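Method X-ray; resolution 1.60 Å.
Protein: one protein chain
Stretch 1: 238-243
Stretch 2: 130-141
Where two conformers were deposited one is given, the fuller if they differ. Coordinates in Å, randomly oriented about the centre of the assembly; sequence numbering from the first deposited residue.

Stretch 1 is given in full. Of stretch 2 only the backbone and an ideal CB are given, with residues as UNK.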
ATOM      1  N   LEU A 238      -0.591   0.786  -9.002  1.00 26.88           N
ATOM      2  CA  LEU A 238       0.039   1.961  -9.610  1.00 26.53           C
ATOM      3  C   LEU A 238       0.812   2.681  -8.507  1.00 27.45           C
ATOM      4  O   LEU A 238       0.247   2.974  -7.437  1.00 27.95           O
ATOM      5  CB  LEU A 238      -1.005   2.874 -10.229  1.00 28.44           C
ATOM      6  CG  LEU A 238      -2.087   2.216 -11.087  1.00 27.17           C
ATOM      7  CD1 LEU A 238      -3.035   3.313 -11.642  1.00 26.56           C
ATOM      8  CD2 LEU A 238      -1.570   1.377 -12.224  1.00 31.72           C
ATOM      9  N   VAL A 239       2.090   2.966  -8.737  1.00 26.43           N
ATOM     10  CA  VAL A 239       2.908   3.661  -7.735  1.00 25.83           C
ATOM     11  C   VAL A 239       3.733   4.796  -8.352  1.00 27.11           C
ATOM     12  O   VAL A 239       4.259   4.643  -9.462  1.00 27.13           O
ATOM     13  CB  VAL A 239       3.928   2.694  -7.039  1.00 26.53           C
ATOM     14  CG1 VAL A 239       4.735   3.425  -5.954  1.00 26.63           C
ATOM     15  CG2 VAL A 239       3.250   1.467  -6.439  1.00 26.79           C
ATOM     16  N   SER A 240       3.787   5.927  -7.640  1.00 26.26           N
ATOM     17  CA  SER A 240       4.644   7.078  -7.954  0.50 25.92           C
ATOM     18  C   SER A 240       5.578   7.272  -6.764  1.00 27.66           C
ATOM     19  O   SER A 240       5.107   7.312  -5.625  1.00 26.88           O
ATOM     20  CB  SER A 240       3.823   8.348  -8.132  0.50 27.35           C
ATOM     21  OG  SER A 240       4.676   9.474  -8.306  0.50 24.12           O
ATOM     22  N   ALA A 241       6.872   7.390  -7.027  1.00 26.62           N
ATOM     23  CA  ALA A 241       7.887   7.596  -5.996  1.00 28.28           C
ATOM     24  C   ALA A 241       8.806   8.708  -6.462  1.00 30.47           C
ATOM     25  O   ALA A 241       8.991   8.899  -7.673  1.00 34.69           O
ATOM     26  CB  ALA A 241       8.661   6.337  -5.755  1.00 31.63           C
ATOM     27  N   ARG A 242       9.336   9.456  -5.505  1.00 29.39           N
ATOM     28  CA  ARG A 242      10.222  10.572  -5.781  1.00 30.76           C
ATOM     29  C   ARG A 242      11.579  10.329  -5.158  1.00 30.53           C
ATOM     30  O   ARG A 242      11.671   9.742  -4.088  1.00 29.46           O
ATOM     31  CB  ARG A 242       9.623  11.835  -5.185  1.00 31.48           C
ATOM     32  CG  ARG A 242      10.346  13.114  -5.551  1.00 36.13           C
ATOM     33  CD  ARG A 242       9.764  14.338  -4.848  1.00 39.40           C
ATOM     34  NE  ARG A 242       9.781  14.170  -3.386  1.00 45.11           N
ATOM     35  CZ  ARG A 242       8.748  13.814  -2.608  1.00 48.82           C
ATOM     36  NH1 ARG A 242       7.529  13.596  -3.109  1.00 51.07           N
ATOM     37  NH2 ARG A 242       8.938  13.680  -1.295  1.00 49.80           N
ATOM     38  N   ARG A 243      12.639  10.767  -5.820  1.00 33.46           N
ATOM     39  CA  ARG A 243      13.968  10.676  -5.215  1.00 36.33           C
ATOM     40  C   ARG A 243      14.459  12.072  -4.832  1.00 39.51           C
ATOM     41  O   ARG A 243      15.435  12.182  -4.092  1.00 43.79           O
ATOM     42  CB  ARG A 243      14.909   9.905  -6.136  1.00 38.05           C
ATOM     43  CG  ARG A 243      15.374  10.637  -7.352  1.00 41.81           C
ATOM     44  CD  ARG A 243      16.664  11.374  -7.072  1.00 47.66           C
ATOM     45  NE  ARG A 243      17.847  10.554  -7.187  1.00 46.47           N
ATOM     46  CZ  ARG A 243      19.019  10.754  -6.571  1.00 42.54           C
ATOM     47  NH1 ARG A 243      19.201  11.714  -5.662  1.00 49.18           N
ATOM     48  NH2 ARG A 243      20.026   9.927  -6.825  1.00 42.49           N
ATOM     49  OXT ARG A 243      13.945  13.118  -5.236  1.00 38.91           O
ATOM     50  N   UNK A 130      17.377   2.627 -10.958  1.00 27.55           N
ATOM     51  CA  UNK A 130      16.522   3.755 -11.335  1.00 25.94           C
ATOM     52  C   UNK A 130      16.810   4.960 -10.434  1.00 26.90           C
ATOM     53  O   UNK A 130      16.929   6.083 -10.930  1.00 27.26           O
ATOM     54  CB  UNK A 130      15.045   3.364 -11.248  1.00 25.94           C
ATOM     55  N   UNK A 131      16.967   4.728  -9.129  1.00 28.63           N
ATOM     56  CA  UNK A 131      17.249   5.827  -8.197  1.00 26.87           C
ATOM     57  C   UNK A 131      18.502   6.613  -8.614  1.00 27.25           C
ATOM     58  O   UNK A 131      18.449   7.838  -8.710  1.00 29.34           O
ATOM     59  CB  UNK A 131      17.424   5.281  -6.779  1.00 26.87           C
ATOM     60  N   UNK A 132      19.603   5.922  -8.904  1.00 26.95           N
ATOM     61  CA  UNK A 132      20.852   6.621  -9.304  1.00 28.67           C
ATOM     62  C   UNK A 132      20.771   7.310 -10.682  1.00 28.56           C
ATOM     63  O   UNK A 132      21.476   8.296 -10.917  1.00 27.86           O
ATOM     64  CB  UNK A 132      22.010   5.621  -9.321  1.00 28.67           C
ATOM     65  N   UNK A 133      19.922   6.780 -11.569  1.00 29.40           N
ATOM     66  CA  UNK A 133      19.698   7.349 -12.897  1.00 28.48           C
ATOM     67  C   UNK A 133      18.879   8.633 -12.852  1.00 27.58           C
ATOM     68  O   UNK A 133      18.985   9.452 -13.768  1.00 28.41           O
ATOM     69  CB  UNK A 133      18.996   6.325 -13.791  1.00 28.48           C
ATOM     70  N   UNK A 134      18.068   8.801 -11.806  1.00 25.51           N
ATOM     71  CA  UNK A 134      17.212   9.984 -11.663  1.00 26.34           C
ATOM     72  C   UNK A 134      17.961  11.142 -11.026  1.00 27.73           C
ATOM     73  O   UNK A 134      18.753  10.951 -10.084  1.00 29.71           O
ATOM     74  CB  UNK A 134      15.974   9.649 -10.829  1.00 26.34           C
ATOM     75  N   UNK A 135      17.730  12.342 -11.551  1.00 31.02           N
ATOM     76  CA  UNK A 135      18.298  13.554 -10.949  1.00 31.51           C
ATOM     77  C   UNK A 135      17.489  13.883  -9.697  1.00 32.60           C
ATOM     78  O   UNK A 135      16.334  13.457  -9.592  1.00 32.20           O
ATOM     79  CB  UNK A 135      18.289  14.726 -11.933  1.00 31.51           C
ATOM     80  N   UNK A 136      18.084  14.621  -8.727  1.00 34.19           N
ATOM     81  CA  UNK A 136      17.367  14.968  -7.495  1.00 34.05           C
ATOM     82  C   UNK A 136      15.987  15.567  -7.788  1.00 34.00           C
ATOM     83  O   UNK A 136      15.866  16.386  -8.698  1.00 33.94           O
ATOM     84  CB  UNK A 136      18.194  15.953  -6.667  1.00 34.05           C
ATOM     85  N   UNK A 137      14.961  15.088  -7.077  1.00 34.33           N
ATOM     86  CA  UNK A 137      13.571  15.494  -7.292  1.00 34.51           C
ATOM     87  C   UNK A 137      12.863  14.757  -8.428  1.00 33.24           C
ATOM     88  O   UNK A 137      11.693  15.039  -8.714  1.00 35.37           O
ATOM     89  CB  UNK A 137      13.524  16.997  -7.572  1.00 34.51           C
ATOM     90  N   UNK A 138      13.551  13.815  -9.079  1.00 31.62           N
ATOM     91  CA  UNK A 138      12.965  13.057 -10.177  1.00 30.08           C
ATOM     92  C   UNK A 138      11.985  12.023  -9.675  1.00 30.24           C
ATOM     93  O   UNK A 138      11.986  11.701  -8.485  1.00 31.71           O
ATOM     94  CB  UNK A 138      14.059  12.378 -11.003  1.00 30.08           C
ATOM     95  N   UNK A 139      11.155  11.497 -10.589  1.00 28.34           N
ATOM     96  CA  UNK A 139      10.106  10.529 -10.250  1.00 28.78           C
ATOM     97  C   UNK A 139      10.220   9.209 -10.993  1.00 26.79           C
ATOM     98  O   UNK A 139      10.819   9.139 -12.040  1.00 28.30           O
ATOM     99  CB  UNK A 139       8.733  11.141 -10.534  1.00 28.78           C
ATOM    100  N   UNK A 140       9.659   8.175 -10.374  1.00 27.25           N
ATOM    101  CA  UNK A 140       9.535   6.833 -10.927  1.00 26.94           C
ATOM    102  C   UNK A 140       8.058   6.488 -10.787  1.00 27.78           C
ATOM    103  O   UNK A 140       7.559   6.438  -9.666  1.00 29.05           O
ATOM    104  CB  UNK A 140      10.440   5.821 -10.221  1.00 26.94           C
ATOM    105  N   UNK A 141       7.379   6.303 -11.914  1.00 26.56           N
ATOM    106  CA  UNK A 141       5.952   6.029 -11.948  1.00 26.43           C
ATOM    107  C   UNK A 141       5.767   4.735 -12.721  1.00 27.50           C
ATOM    108  O   UNK A 141       6.213   4.608 -13.869  1.00 27.70           O
ATOM    109  CB  UNK A 141       5.166   7.180 -12.578  1.00 26.43           C
TER

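Position 130 lies in helix, and its ideal CB has nothing of stretch 1 within 5.5 Å, so this contact sets no rule there and would accept any helix-compatible residue; the residue is Val 130. Position 131 is more demanding. Its CA-to-CB bond points sideways, with the ideal CB 5.3 Å from CB of Arg 243, and the flat guanidinium of Arg 243 is within reach of a longer side chain. An aromatic or other planar group would suit, and so would an acid. The deposited residue is His 131, whose chi1 (t) lays the ring on the guanidinium, centres 4.0 Å apart and planes at 22°. The backbone helps as well: Arg 243 NE and NH2 each donate to His 131 O, both at 3.2 Å, a backbone acceptor in the last turn of the helix, so these bonds do not use the side chain of 131. A water joins His 131 NE2 (2.9 Å) to Arg 243 O (2.7 Å), donating to the latter.

Position 132 points away, and many residues would do; it is Gln 132, with its CA at the edge of the guanidinium, 4.2 Å from Arg 243 NH2. Position 133 also points away and is out of reach, so stretch 1 would again accept any helix-compatible residue: Ala 133.

At 134 the chain leaves helical angles, and CB points toward stretch 1, its ideal position 3.7 Å from Arg 243 CG. The neighbour is aliphatic, so an apolar side chain fits best. Leu 134 supplies one, its CB packing against that methylene at 3.7 Å.

Position 135 points away, leaving the choice wide; Ser 135 turns its side chain from the contact, while its O lies 3.3 Å from Arg 243 CD. Position 136, with phi -50° and psi 133°, is the second residue of a type II turn, a place that favours proline but admits others. Pro 136 fits, and its CA touches Arg 243 CD at 3.7 Å. Position 137, the third, has phi 83°, which favours glycine. Gly 137 also donates from N to Arg 243 OXT at 2.9 Å, so the turn receives the chain-terminal carboxylate.

At 138 phi is ordinary, but an ideal CB would be 2.9 Å from O of 135, a clash that argues for glycine. Gly 138 closes the turn, and its O accepts from Arg 243 N at 2.9 Å.

From here the strands run antiparallel. Position 139 shares a face with Ser 240 and Arg 242, and a medium or large side chain could cover the arginine's methylenes. His 139 does so, NE2 lying 3.7 Å from Arg 242 CG. Position 140 is on the other face with Ala 241, whose small side chain sets little constraint, so residues from small to large would suit. Phe 140 starts on that face but carries its ring away from stretch 1; its backbone forms the paired bonds, Phe 140 N to Ala 241 O and Ala 241 N to Phe 140 O, both 2.9 Å. Position 141 pairs with Ser 240, and a beta-branched residue would suit the strand. Val 141 places CG2 3.8 Å from Ser 240 OG.

Stretch 2 (130-141) VHQALSPGGHFV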
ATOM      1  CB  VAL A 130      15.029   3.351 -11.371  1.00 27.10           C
ATOM      2  CG1 VAL A 130      14.113   4.591 -11.577  1.00 25.01           C
ATOM      3  CG2 VAL A 130      14.778   2.320 -12.476  1.00 27.10           C
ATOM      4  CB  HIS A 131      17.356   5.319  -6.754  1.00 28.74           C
ATOM      5  CG  HIS A 131      17.585   6.399  -5.746  1.00 29.01           C
ATOM      6  ND1 HIS A 131      18.843   6.855  -5.417  1.00 34.09           N
ATOM      7  CD2 HIS A 131      16.719   7.093  -4.975  1.00 28.55           C
ATOM      8  CE1 HIS A 131      18.740   7.791  -4.491  1.00 32.94           C
ATOM      9  NE2 HIS A 131      17.463   7.957  -4.208  1.00 31.22           N
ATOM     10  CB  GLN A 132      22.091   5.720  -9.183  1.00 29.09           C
ATOM     11  CG  GLN A 132      22.178   4.512 -10.094  1.00 35.13           C
ATOM     12  CD  GLN A 132      22.676   4.814 -11.496  1.00 39.27           C
ATOM     13  OE1 GLN A 132      23.723   5.450 -11.674  1.00 36.38           O
ATOM     14  NE2 GLN A 132      21.960   4.319 -12.498  1.00 30.94           N
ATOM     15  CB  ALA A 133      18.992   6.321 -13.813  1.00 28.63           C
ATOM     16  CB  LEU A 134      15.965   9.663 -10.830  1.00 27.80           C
ATOM     17  CG  LEU A 134      14.894   8.797 -11.495  1.00 30.21           C
ATOM     18  CD1 LEU A 134      13.861   8.284 -10.486  1.00 26.24           C
ATOM     19  CD2 LEU A 134      14.226   9.570 -12.617  1.00 30.44           C
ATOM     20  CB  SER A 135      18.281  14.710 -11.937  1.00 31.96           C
ATOM     21  OG  SER A 135      19.152  14.409 -13.001  1.00 35.41           O
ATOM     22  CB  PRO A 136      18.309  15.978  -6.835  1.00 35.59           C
ATOM     23  CG  PRO A 136      19.638  15.555  -7.291  1.00 34.03           C
ATOM     24  CD  PRO A 136      19.451  15.176  -8.712  1.00 37.07           C
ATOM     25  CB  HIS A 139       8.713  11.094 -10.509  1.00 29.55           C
ATOM     26  CG  HIS A 139       8.348  12.228  -9.605  1.00 36.17           C
ATOM     27  ND1 HIS A 139       8.627  13.538  -9.913  1.00 36.66           N
ATOM     28  CD2 HIS A 139       7.735  12.245  -8.398  1.00 42.78           C
ATOM     29  CE1 HIS A 139       8.199  14.320  -8.937  1.00 38.27           C
ATOM     30  NE2 HIS A 139       7.655  13.559  -8.003  1.00 39.77           N
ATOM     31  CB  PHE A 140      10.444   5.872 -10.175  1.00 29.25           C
ATOM     32  CG  PHE A 140      10.432   4.446 -10.681  1.00 30.11           C
ATOM     33  CD1 PHE A 140      10.106   4.095 -12.004  1.00 30.28           C
ATOM     34  CD2 PHE A 140      10.884   3.436  -9.831  1.00 34.62           C
ATOM     35  CE1 PHE A 140      10.154   2.767 -12.443  1.00 31.48           C
ATOM     36  CE2 PHE A 140      10.947   2.130 -10.277  1.00 32.87           C
ATOM     37  CZ  PHE A 140      10.587   1.793 -11.570  1.00 34.40           C
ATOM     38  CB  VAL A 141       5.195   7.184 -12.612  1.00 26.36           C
ATOM     39  CG1 VAL A 141       3.691   6.882 -12.700  1.00 28.35           C
ATOM     40  CG2 VAL A 141       5.424   8.483 -11.849  1.00 27.15           C
TER
HETATM   41  O   HOH W   1      16.662  10.289  -2.665  1.00 40.41           O
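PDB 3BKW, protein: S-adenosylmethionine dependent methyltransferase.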